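Local coordinates for protein beta-porphyranase A (Bacteroides plebeius, PDB 4AW7) that cleaves the red-seaweed polysaccharide porphyran at (1->4) linkages between beta-D-galactopyranose and alpha-L-galactopyranose-6-sulfate, yielding mostly disaccharides, at residues Y257-F262 with K475-E480; F493-I498 with N565-T570; S419-R424 with Q439-M444; F362-N367 with N453-L458. All blocks are in the same frame, centred on the assembly; numbering follows the deposited sequence.

Interaction 1. Residues Y257-F262 with K475-E480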
# COMPACT_ATOMS: atom_id res chain seq x y z
N TYR A 257 2.25 -15.12 -5.88
CA TYR A 257 3.47 -15.91 -5.91
C TYR A 257 3.89 -16.37 -4.53
O TYR A 257 4.35 -17.51 -4.36
CB TYR A 257 4.59 -15.19 -6.64
CG TYR A 257 5.79 -16.06 -6.88
CD1 TYR A 257 5.68 -17.20 -7.65
CD2 TYR A 257 7.02 -15.76 -6.32
CE1 TYR A 257 6.76 -18.03 -7.85
CE2 TYR A 257 8.13 -16.57 -6.51
CZ TYR A 257 7.99 -17.72 -7.26
OH TYR A 257 9.08 -18.56 -7.50
N SER A 258 3.69 -15.53 -3.52
CA SER A 258 3.99 -15.94 -2.17
C SER A 258 3.16 -17.17 -1.77
O SER A 258 3.68 -18.08 -1.16
CB SER A 258 3.74 -14.81 -1.18
OG SER A 258 4.60 -13.72 -1.44
N TYR A 259 1.89 -17.20 -2.15
CA TYR A 259 1.07 -18.36 -1.88
C TYR A 259 1.67 -19.62 -2.51
O TYR A 259 1.72 -20.69 -1.88
CB TYR A 259 -0.31 -18.12 -2.43
CG TYR A 259 -1.24 -19.29 -2.24
CD1 TYR A 259 -1.82 -19.52 -1.03
CD2 TYR A 259 -1.52 -20.18 -3.29
CE1 TYR A 259 -2.71 -20.59 -0.83
CE2 TYR A 259 -2.39 -21.25 -3.12
CZ TYR A 259 -2.98 -21.45 -1.88
OH TYR A 259 -3.87 -22.48 -1.73
N ILE A 260 2.06 -19.52 -3.76
CA ILE A 260 2.67 -20.65 -4.46
C ILE A 260 3.98 -21.09 -3.81
O ILE A 260 4.23 -22.29 -3.62
CB ILE A 260 2.86 -20.30 -5.96
CG1 ILE A 260 1.50 -20.24 -6.63
CG2 ILE A 260 3.81 -21.29 -6.69
CD1 ILE A 260 1.58 -19.65 -8.05
N LYS A 261 4.81 -20.13 -3.41
CA LYS A 261 6.13 -20.44 -2.89
C LYS A 261 6.08 -20.99 -1.45
O LYS A 261 6.85 -21.90 -1.09
CB LYS A 261 6.98 -19.18 -2.88
CG LYS A 261 8.42 -19.43 -2.67
CD LYS A 261 9.08 -20.08 -3.88
CE LYS A 261 10.55 -20.16 -3.62
NZ LYS A 261 11.21 -20.84 -4.70
N PHE A 262 5.25 -20.39 -0.61
CA PHE A 262 5.27 -20.62 0.83
C PHE A 262 4.06 -21.40 1.33
O PHE A 262 4.06 -21.86 2.48
CB PHE A 262 5.38 -19.31 1.61
CG PHE A 262 6.51 -18.44 1.18
CD1 PHE A 262 7.81 -18.84 1.40
CD2 PHE A 262 6.29 -17.22 0.58
CE1 PHE A 262 8.87 -18.08 1.00
CE2 PHE A 262 7.37 -16.44 0.18
CZ PHE A 262 8.66 -16.88 0.38
N LYS A 475 -9.87 -14.37 0.68
CA LYS A 475 -9.26 -14.48 -0.63
C LYS A 475 -8.68 -15.87 -0.78
O LYS A 475 -8.08 -16.41 0.15
CB LYS A 475 -8.13 -13.44 -0.78
CG LYS A 475 -8.65 -12.02 -0.82
CD LYS A 475 -7.51 -11.01 -0.96
CE LYS A 475 -8.02 -9.62 -1.01
NZ LYS A 475 -6.94 -8.68 -1.29
N TYR A 476 -8.84 -16.41 -1.98
CA TYR A 476 -8.36 -17.75 -2.31
C TYR A 476 -7.47 -17.63 -3.54
O TYR A 476 -7.81 -16.95 -4.50
CB TYR A 476 -9.52 -18.70 -2.56
CG TYR A 476 -10.42 -18.83 -1.38
CD1 TYR A 476 -10.13 -19.71 -0.37
CD2 TYR A 476 -11.57 -18.07 -1.27
CE1 TYR A 476 -10.96 -19.87 0.71
CE2 TYR A 476 -12.39 -18.19 -0.14
CZ TYR A 476 -12.10 -19.11 0.83
OH TYR A 476 -12.92 -19.30 1.93
N TYR A 477 -6.31 -18.27 -3.44
CA TYR A 477 -5.23 -18.15 -4.41
C TYR A 477 -5.09 -19.46 -5.18
O TYR A 477 -5.31 -20.53 -4.68
CB TYR A 477 -3.95 -17.78 -3.69
CG TYR A 477 -4.05 -16.46 -2.93
CD1 TYR A 477 -4.55 -16.41 -1.64
CD2 TYR A 477 -3.66 -15.28 -3.51
CE1 TYR A 477 -4.66 -15.22 -0.95
CE2 TYR A 477 -3.79 -14.07 -2.82
CZ TYR A 477 -4.28 -14.06 -1.55
OH TYR A 477 -4.43 -12.89 -0.85
N SER A 478 -4.65 -19.34 -6.41
CA SER A 478 -4.47 -20.51 -7.27
C SER A 478 -3.05 -21.02 -7.24
O SER A 478 -2.12 -20.25 -7.08
CB SER A 478 -4.87 -20.13 -8.67
OG SER A 478 -4.83 -21.26 -9.58
N SER A 479 -2.86 -22.33 -7.48
CA SER A 479 -1.55 -22.90 -7.69
C SER A 479 -0.96 -22.45 -9.01
O SER A 479 0.24 -22.63 -9.22
CB SER A 479 -1.63 -24.44 -7.71
OG SER A 479 -2.48 -24.89 -8.76
N GLU A 480 -1.79 -21.88 -9.89
CA GLU A 480 -1.37 -21.41 -11.21
C GLU A 480 -1.28 -19.90 -11.25
O GLU A 480 -2.21 -19.23 -10.84
CB GLU A 480 -2.36 -21.88 -12.28
CG GLU A 480 -2.42 -23.37 -12.45
CD GLU A 480 -1.19 -23.88 -13.12
OE1 GLU A 480 -0.86 -23.39 -14.22
OE2 GLU A 480 -0.56 -24.73 -12.52

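Interaction 2. Residues F493-I498 with N565-T570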
# COMPACT_ATOMS: atom_id res chain seq x y z
N PHE A 493 -7.56 -22.30 -13.94
CA PHE A 493 -7.06 -21.89 -12.63
C PHE A 493 -7.81 -22.62 -11.53
O PHE A 493 -9.00 -22.29 -11.29
CB PHE A 493 -7.17 -20.36 -12.47
CG PHE A 493 -6.25 -19.61 -13.40
CD1 PHE A 493 -6.67 -19.29 -14.68
CD2 PHE A 493 -4.96 -19.29 -13.02
CE1 PHE A 493 -5.83 -18.64 -15.58
CE2 PHE A 493 -4.12 -18.64 -13.89
CZ PHE A 493 -4.55 -18.32 -15.17
N PRO A 494 -7.12 -23.54 -10.85
CA PRO A 494 -7.79 -24.27 -9.77
C PRO A 494 -7.65 -23.55 -8.44
O PRO A 494 -6.63 -22.88 -8.19
CB PRO A 494 -7.03 -25.61 -9.73
CG PRO A 494 -5.68 -25.28 -10.25
CD PRO A 494 -5.81 -24.15 -11.19
N PHE A 495 -8.67 -23.71 -7.61
CA PHE A 495 -8.70 -23.16 -6.25
C PHE A 495 -9.14 -24.25 -5.29
O PHE A 495 -9.90 -25.15 -5.71
CB PHE A 495 -9.68 -21.99 -6.17
CG PHE A 495 -9.29 -20.83 -7.02
CD1 PHE A 495 -9.63 -20.80 -8.36
CD2 PHE A 495 -8.56 -19.78 -6.49
CE1 PHE A 495 -9.26 -19.77 -9.16
CE2 PHE A 495 -8.19 -18.72 -7.32
CZ PHE A 495 -8.54 -18.71 -8.63
N THR A 496 -8.70 -24.21 -4.05
CA THR A 496 -9.03 -25.20 -3.04
C THR A 496 -9.46 -24.54 -1.73
O THR A 496 -9.10 -23.39 -1.45
CB THR A 496 -7.83 -26.14 -2.79
OG1 THR A 496 -6.72 -25.41 -2.26
CG2 THR A 496 -7.41 -26.87 -4.08
N GLY A 497 -10.18 -25.30 -0.91
CA GLY A 497 -10.50 -24.85 0.44
C GLY A 497 -11.55 -23.76 0.53
O GLY A 497 -11.65 -23.13 1.57
N ILE A 498 -12.32 -23.53 -0.50
CA ILE A 498 -13.28 -22.44 -0.48
C ILE A 498 -14.45 -22.73 0.42
O ILE A 498 -15.08 -23.78 0.34
CB ILE A 498 -13.75 -22.08 -1.91
CG1 ILE A 498 -12.50 -21.58 -2.74
CG2 ILE A 498 -14.96 -21.10 -1.87
CD1 ILE A 498 -12.76 -20.82 -3.97
N ASN A 565 -12.74 -25.41 -6.60
CA ASN A 565 -13.41 -24.63 -7.60
C ASN A 565 -12.43 -24.40 -8.73
O ASN A 565 -11.22 -24.48 -8.51
CB ASN A 565 -13.88 -23.29 -7.04
CG ASN A 565 -15.03 -23.44 -6.05
OD1 ASN A 565 -16.19 -23.28 -6.44
ND2 ASN A 565 -14.72 -23.72 -4.78
N ASN A 566 -12.97 -24.17 -9.93
CA ASN A 566 -12.14 -23.89 -11.08
C ASN A 566 -12.64 -22.68 -11.84
O ASN A 566 -13.86 -22.45 -11.96
CB ASN A 566 -12.10 -25.10 -12.02
CG ASN A 566 -10.75 -25.24 -12.69
OD1 ASN A 566 -9.79 -25.71 -12.07
ND2 ASN A 566 -10.65 -24.81 -13.92
N VAL A 567 -11.69 -21.89 -12.33
CA VAL A 567 -11.99 -20.77 -13.19
C VAL A 567 -11.28 -21.02 -14.52
O VAL A 567 -10.10 -21.32 -14.51
CB VAL A 567 -11.55 -19.46 -12.56
CG1 VAL A 567 -11.87 -18.36 -13.54
CG2 VAL A 567 -12.26 -19.24 -11.23
N ASP A 568 -12.00 -20.92 -15.62
CA ASP A 568 -11.43 -21.12 -16.96
C ASP A 568 -11.64 -19.85 -17.72
O ASP A 568 -12.75 -19.32 -17.73
CB ASP A 568 -12.06 -22.35 -17.62
CG ASP A 568 -11.73 -23.58 -16.85
OD1 ASP A 568 -10.64 -24.14 -17.02
OD2 ASP A 568 -12.51 -23.99 -15.95
N ILE A 569 -10.59 -19.36 -18.40
CA ILE A 569 -10.75 -18.12 -19.16
C ILE A 569 -10.12 -18.29 -20.56
O ILE A 569 -9.11 -18.96 -20.69
CB ILE A 569 -10.23 -16.86 -18.41
CG1 ILE A 569 -8.73 -16.85 -18.31
CG2 ILE A 569 -10.85 -16.74 -17.04
CD1 ILE A 569 -8.21 -15.53 -17.68
N THR A 570 -10.75 -17.66 -21.54
CA THR A 570 -10.26 -17.76 -22.92
C THR A 570 -10.29 -16.38 -23.56
O THR A 570 -11.32 -15.73 -23.63
CB THR A 570 -11.06 -18.81 -23.75
OG1 THR A 570 -11.13 -20.04 -23.03
CG2 THR A 570 -10.34 -19.03 -25.10

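Interaction 3. Residues S419-R424 with Q439-M444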
# COMPACT_ATOMS: atom_id res chain seq x y z
N SER A 419 -28.22 10.08 12.41
CA SER A 419 -28.54 11.50 12.61
C SER A 419 -27.28 12.34 12.68
O SER A 419 -26.18 11.79 12.71
CB SER A 419 -29.33 11.68 13.93
OG SER A 419 -28.54 11.34 15.07
N ASN A 420 -27.42 13.66 12.75
CA ASN A 420 -26.27 14.56 12.93
C ASN A 420 -25.15 14.29 11.92
O ASN A 420 -23.98 14.08 12.26
CB ASN A 420 -25.77 14.51 14.35
CG ASN A 420 -26.84 14.92 15.32
OD1 ASN A 420 -27.64 15.81 15.01
ND2 ASN A 420 -26.91 14.24 16.44
N VAL A 421 -25.53 14.30 10.66
CA VAL A 421 -24.60 14.03 9.57
C VAL A 421 -23.75 15.26 9.26
O VAL A 421 -24.24 16.38 9.09
CB VAL A 421 -25.36 13.59 8.30
CG1 VAL A 421 -24.39 13.26 7.16
CG2 VAL A 421 -26.27 12.36 8.59
N THR A 422 -22.44 15.02 9.15
CA THR A 422 -21.47 16.02 8.71
C THR A 422 -20.72 15.46 7.49
O THR A 422 -20.34 14.29 7.44
CB THR A 422 -20.51 16.40 9.84
OG1 THR A 422 -21.26 16.89 10.97
CG2 THR A 422 -19.53 17.42 9.41
N LYS A 423 -20.55 16.30 6.49
CA LYS A 423 -19.85 15.92 5.29
C LYS A 423 -18.50 16.60 5.25
O LYS A 423 -18.41 17.85 5.23
CB LYS A 423 -20.65 16.32 4.05
CG LYS A 423 -19.95 15.97 2.77
CD LYS A 423 -20.78 16.17 1.53
CE LYS A 423 -21.16 17.61 1.34
NZ LYS A 423 -20.06 18.50 0.89
N ARG A 424 -17.43 15.82 5.20
CA ARG A 424 -16.09 16.32 4.92
C ARG A 424 -15.75 16.05 3.46
O ARG A 424 -15.99 14.97 2.95
CB ARG A 424 -15.08 15.59 5.79
CG ARG A 424 -15.38 15.59 7.30
CD ARG A 424 -14.39 14.72 8.03
NE ARG A 424 -14.66 14.65 9.45
CZ ARG A 424 -13.96 13.90 10.29
NH1 ARG A 424 -12.95 13.18 9.83
NH2 ARG A 424 -14.27 13.82 11.56
N GLN A 439 -19.23 20.40 6.32
CA GLN A 439 -20.59 20.94 6.29
C GLN A 439 -21.55 20.04 7.04
O GLN A 439 -21.55 18.82 6.89
CB GLN A 439 -21.06 21.03 4.84
CG GLN A 439 -20.18 21.97 4.02
CD GLN A 439 -20.38 21.84 2.54
OE1 GLN A 439 -21.09 20.95 2.08
NE2 GLN A 439 -19.76 22.76 1.77
N ASN A 440 -22.43 20.63 7.83
CA ASN A 440 -23.51 19.87 8.41
C ASN A 440 -24.58 19.73 7.34
O ASN A 440 -24.84 20.68 6.57
CB ASN A 440 -24.08 20.58 9.64
CG ASN A 440 -23.07 20.65 10.76
OD1 ASN A 440 -22.21 19.75 10.91
ND2 ASN A 440 -23.10 21.74 11.51
N VAL A 441 -25.18 18.56 7.28
CA VAL A 441 -26.25 18.34 6.34
C VAL A 441 -27.43 17.74 7.12
O VAL A 441 -27.24 17.08 8.14
CB VAL A 441 -25.84 17.48 5.15
CG1 VAL A 441 -24.67 18.14 4.38
CG2 VAL A 441 -25.49 16.10 5.59
N PRO A 442 -28.66 17.97 6.66
CA PRO A 442 -29.82 17.66 7.52
C PRO A 442 -30.29 16.23 7.51
O PRO A 442 -31.13 15.84 8.31
CB PRO A 442 -30.90 18.57 6.95
CG PRO A 442 -30.52 18.78 5.56
CD PRO A 442 -29.03 18.86 5.55
N SER A 443 -29.76 15.43 6.58
CA SER A 443 -30.09 14.02 6.47
C SER A 443 -28.98 13.36 5.66
O SER A 443 -28.21 14.04 4.99
CB SER A 443 -31.44 13.84 5.77
OG SER A 443 -31.50 14.53 4.55
N MET A 444 -28.87 12.05 5.75
CA MET A 444 -27.94 11.36 4.87
C MET A 444 -28.38 11.63 3.44
O MET A 444 -29.55 11.45 3.12
CB MET A 444 -27.95 9.86 5.11
CG MET A 444 -26.83 9.17 4.38
SD MET A 444 -25.20 9.55 5.06
CE MET A 444 -25.48 9.17 6.70
O HOH W 1 -28.17 15.25 9.92

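Interaction 4. Residues F362-N367 with N453-L458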
# COMPACT_ATOMS: atom_id res chain seq x y z
N PHE A 362 -4.97 14.41 6.61
CA PHE A 362 -5.17 13.91 7.95
C PHE A 362 -6.44 14.48 8.61
O PHE A 362 -7.12 13.79 9.36
CB PHE A 362 -3.92 14.12 8.77
CG PHE A 362 -2.72 13.41 8.17
CD1 PHE A 362 -2.58 12.06 8.30
CD2 PHE A 362 -1.77 14.11 7.46
CE1 PHE A 362 -1.51 11.41 7.74
CE2 PHE A 362 -0.67 13.46 6.92
CZ PHE A 362 -0.54 12.10 7.07
N GLU A 363 -6.78 15.72 8.30
CA GLU A 363 -8.05 16.28 8.80
C GLU A 363 -9.24 15.45 8.29
O GLU A 363 -10.14 15.10 9.05
CB GLU A 363 -8.21 17.73 8.36
CG GLU A 363 -9.38 18.42 9.08
CD GLU A 363 -9.06 18.64 10.57
OE1 GLU A 363 -8.07 19.27 10.82
OE2 GLU A 363 -9.77 18.18 11.51
N LEU A 364 -9.20 15.08 7.01
CA LEU A 364 -10.29 14.36 6.39
C LEU A 364 -10.58 13.05 7.14
O LEU A 364 -11.74 12.65 7.29
CB LEU A 364 -9.93 14.05 4.93
CG LEU A 364 -10.86 13.18 4.10
CD1 LEU A 364 -12.20 13.92 3.91
CD2 LEU A 364 -10.24 12.81 2.77
N TRP A 365 -9.51 12.38 7.55
CA TRP A 365 -9.60 11.08 8.20
C TRP A 365 -9.55 11.13 9.71
O TRP A 365 -9.54 10.11 10.38
CB TRP A 365 -8.50 10.17 7.64
CG TRP A 365 -8.73 9.82 6.19
CD1 TRP A 365 -8.15 10.38 5.11
CD2 TRP A 365 -9.68 8.87 5.69
NE1 TRP A 365 -8.66 9.83 3.97
CE2 TRP A 365 -9.60 8.89 4.30
CE3 TRP A 365 -10.54 7.97 6.31
CZ2 TRP A 365 -10.36 8.04 3.50
CZ3 TRP A 365 -11.32 7.13 5.50
CH2 TRP A 365 -11.19 7.18 4.11
N LYS A 366 -9.54 12.32 10.30
CA LYS A 366 -9.41 12.41 11.74
C LYS A 366 -10.61 11.75 12.43
O LYS A 366 -11.76 11.86 11.98
CB LYS A 366 -9.25 13.87 12.19
CG LYS A 366 -8.86 14.02 13.69
CD LYS A 366 -8.63 15.50 14.01
CE LYS A 366 -8.66 15.85 15.51
NZ LYS A 366 -8.25 17.23 15.72
N ASN A 367 -10.33 11.02 13.49
CA ASN A 367 -11.34 10.28 14.27
C ASN A 367 -11.94 9.07 13.61
O ASN A 367 -12.65 8.33 14.26
CB ASN A 367 -12.42 11.22 14.85
CG ASN A 367 -11.82 12.20 15.88
OD1 ASN A 367 -11.27 11.77 16.87
ND2 ASN A 367 -11.92 13.47 15.60
N ASN A 453 -10.60 13.21 -8.16
CA ASN A 453 -9.68 13.71 -7.13
C ASN A 453 -10.34 14.37 -5.94
O ASN A 453 -9.72 15.13 -5.20
CB ASN A 453 -8.59 14.58 -7.76
CG ASN A 453 -7.80 13.85 -8.81
OD1 ASN A 453 -7.46 12.68 -8.65
ND2 ASN A 453 -7.60 14.49 -9.94
N GLN A 454 -11.62 14.03 -5.73
CA GLN A 454 -12.34 14.38 -4.54
C GLN A 454 -12.59 13.11 -3.74
O GLN A 454 -12.95 12.07 -4.29
CB GLN A 454 -13.67 15.07 -4.87
CG GLN A 454 -14.50 15.42 -3.66
CD GLN A 454 -15.86 16.03 -4.02
OE1 GLN A 454 -16.40 15.77 -5.07
NE2 GLN A 454 -16.46 16.75 -3.07
N THR A 455 -12.36 13.21 -2.44
CA THR A 455 -12.69 12.18 -1.47
C THR A 455 -13.62 12.79 -0.43
O THR A 455 -13.36 13.91 0.06
CB THR A 455 -11.42 11.62 -0.82
OG1 THR A 455 -10.50 11.27 -1.86
CG2 THR A 455 -11.69 10.47 0.10
N ILE A 456 -14.65 12.05 -0.07
CA ILE A 456 -15.67 12.50 0.88
C ILE A 456 -15.69 11.53 2.06
O ILE A 456 -15.65 10.30 1.89
CB ILE A 456 -17.09 12.55 0.18
CG1 ILE A 456 -17.09 13.65 -0.91
CG2 ILE A 456 -18.24 12.74 1.16
CD1 ILE A 456 -18.25 13.56 -1.92
N VAL A 457 -15.80 12.07 3.26
CA VAL A 457 -16.06 11.30 4.47
C VAL A 457 -17.28 11.90 5.14
O VAL A 457 -17.30 13.10 5.49
CB VAL A 457 -14.83 11.30 5.42
CG1 VAL A 457 -15.17 10.66 6.75
CG2 VAL A 457 -13.65 10.61 4.78
N LEU A 458 -18.32 11.09 5.24
CA LEU A 458 -19.52 11.42 6.00
C LEU A 458 -19.38 10.86 7.41
O LEU A 458 -18.98 9.70 7.59
CB LEU A 458 -20.71 10.78 5.32
CG LEU A 458 -21.06 11.29 3.92
CD1 LEU A 458 -21.94 10.30 3.17
CD2 LEU A 458 -21.76 12.61 4.01

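Interaction 1. Residues Y257-F262 with K475-E480
The ring of Tyr-259 is overlapped on one face by the CB of Tyr-477, which sits 3.6 Å from the ring centroid and 20° off its normal, a CH-pi contact. With CG anti to the backbone N (chi1 178°), Tyr-259 reaches out from the helix to receive that methylene. The Tyr-477 ring itself has slid away: the planes lie at 29°, near parallel, but the rings are so far apart (centroids 5.5 Å) that they barely overlap. The hydroxyl of Tyr-477 is hydrogen-bonded to Glu-255, one helical turn before Tyr-259, giving the strand a polar hold on the helix. Tyrosine suits both places, since a broad greasy ring carries a polar tip at this partly exposed seam.

The seam joins helix 245-262, between strands 225-233 and 268-276 of the catalytic (beta/alpha)8-type barrel, to strand 469-484 of the five-stranded sheet of the C-terminal beta-sandwich. Beside the tyrosines, Ile-260 extends CD1 to 3.5 Å from Ser-479 O, while its CG1 rests against Ser-478 O, so an apolar branch covers a bend of the backbone. Ser-478 shapes that bend: its OG accepts the N-H of Glu-480 at 3.1 Å in an ST turn and donates to Pro-494 O.

Interaction 2. Residues F493-I498 with N565-T570
Phe-495 presses its CE1 against the CG2 branch of Val-567 at 3.7 Å, the ring lying obliquely across the fork of the smaller residue. A looser repeat comes further along, where CE1 of Phe-493 meets Ile-569 CG1 at 4.4 Å. Each ring thus leans past its direct cross-strand neighbour to the next residue on the same face, where a beta-branched side chain offers a shoulder to lie on. At the far end Ile-498 crosses the amide of Asn-565, whose ND2 rests 3.4 Å from Ile-498 CB and close to Ile-498 CD1. The polar atoms of that buried amide are satisfied: ND2 donates to Lys-561 O, and OD1 accepts from Asn-526 ND2.

The strands are antiparallel neighbours in a four-stranded sheet of the C-terminal beta-sandwich, with 491-498 at its edge. Phe-493, Ile-498 and Val-567 also touch strand 577-589 of the five-stranded sheet packed against it. Paired backbone bonds join Phe-493 to Val-567 and Phe-495 to Asn-565, the Val-567 N to Phe-493 O bond measuring 2.9 Å. Pro-494, lacking an N-H, falls on the non-hydrogen-bonded pair with Asn-566, whose OD1 settles 3.4 Å from Pro-494 CA. The Asn-566 amide is steadied from its other end, ND2 donating to Asp-568 OD2 at 2.9 Å and to Ser-492. At the corner, Gly-497 and Ile-498 both face Gly-563 in a G1 beta bulge, glycine accepting the positive phi.

Interaction 3. Residues S419-R424 with Q439-M444
The carboxamide of Gln-439 has the amine of Lys-423 above its plane: NZ donates to OE1 over 2.9 Å from a position 54° out of that plane, hence not in line with a lone pair. The second amide, of Asn-440, brings OD1 to 3.0 Å from Thr-422 OG1, a possible bond between two side chains lying abreast. Lys-423 reaches its partner by folding, with bends at chi3 (63°) and chi4 (74°) that turn the amine toward Gln-439. With an alanine here, Gln-439 OE1 would probably be left without this donor and its amide would be freer to turn.

These strands are the arms of the beta hairpin 421-429/433-441 in the sandwich domain. Lys-423 N donates to Gln-439 O at 2.7 Å, and Gln-439 N answers to Lys-423 O. Nearer the end, Val-441 N still reaches Val-421 O at 3.0 Å, but in return a water accepts from Val-421 N and donates to Val-441 O. At that end, Val-421 CG1 and Val-441 CG2 touch tightly at 3.4 Å, and Met-444 CE packs against the other branch of Val-421, CG2, at 3.8 Å. Beta-branched valines suit the extended backbone, and the flexible methionine brings its methyl to Val-421. The chemistry implies a graded join: polar side chains reinforce the bonded backbone pair at Lys-423, while apolar contact and one water hold the end where the strands diverge.

Interaction 4. Residues F362-N367 with N453-L458
Helix-on-sheet packing sets Leu-364, from the short helix 359-365, and the neighbouring Trp-365 against Thr-455 and Val-457 of strand 454-462. Leu-364 straddles the two strand residues with its forked end: CD1 lies 3.7 Å from Val-457 CG2, and CD2 lies 3.8 Å from Thr-455 CG2. Its CG is anti to the backbone N (chi1 174°), which carries the fork out from the helix to the strand. A gap would probably open with an alanine here, where CD1 and CD2 touched the two methyls, which would keep only Trp-365 from this helix.

The strand belongs to the large mixed sheet of the beta-sandwich. Thr-455 and Val-457, two apart, share the face turned to the helix, while helix 293-305 of the catalytic barrel closes in beside them. Val-457 CG2 also stands over the six-membered ring of Trp-365, 4.1 Å from its centroid and only 4° off the normal, a CH-pi contact almost straight above the ring though not close. Valine suits this position because one methyl serves both leucine and tryptophan. The indole is held from elsewhere too: NE1 donates to Asn-298 of helix 293-305, and Phe-44 stacks with the ring. Thr-455 divides its labour, CG2 facing Leu-364 and OG1 bonding to Asp-398, which satisfies its buried hydroxyl. Leu-364 O, just beside the methyls of Val-457, accepts from Arg-424 NH1.

The four contacts fall into two well-separated pairs on the side of the beta domains. Interactions 1 and 2 have centres 12 Å apart and touch through the consecutive strands 469-484 and 491-498. Interactions 3 and 4, 14 Å apart, share one mixed sheet in which strands 421-429 and 454-462 are neighbours. Interactions 1 and 4 are about 35 Å apart, centre to centre. Interaction 3 is nested within the loop closed by 4, and 4 within that closed by 1; interaction 2 follows. Interaction 1 joins barrel helix 245-262 to the five-stranded sheet, and interaction 4 sets helix 359-365 on the mixed one, so the beta domains meet the barrel side at two distant places, away from the bound substrate.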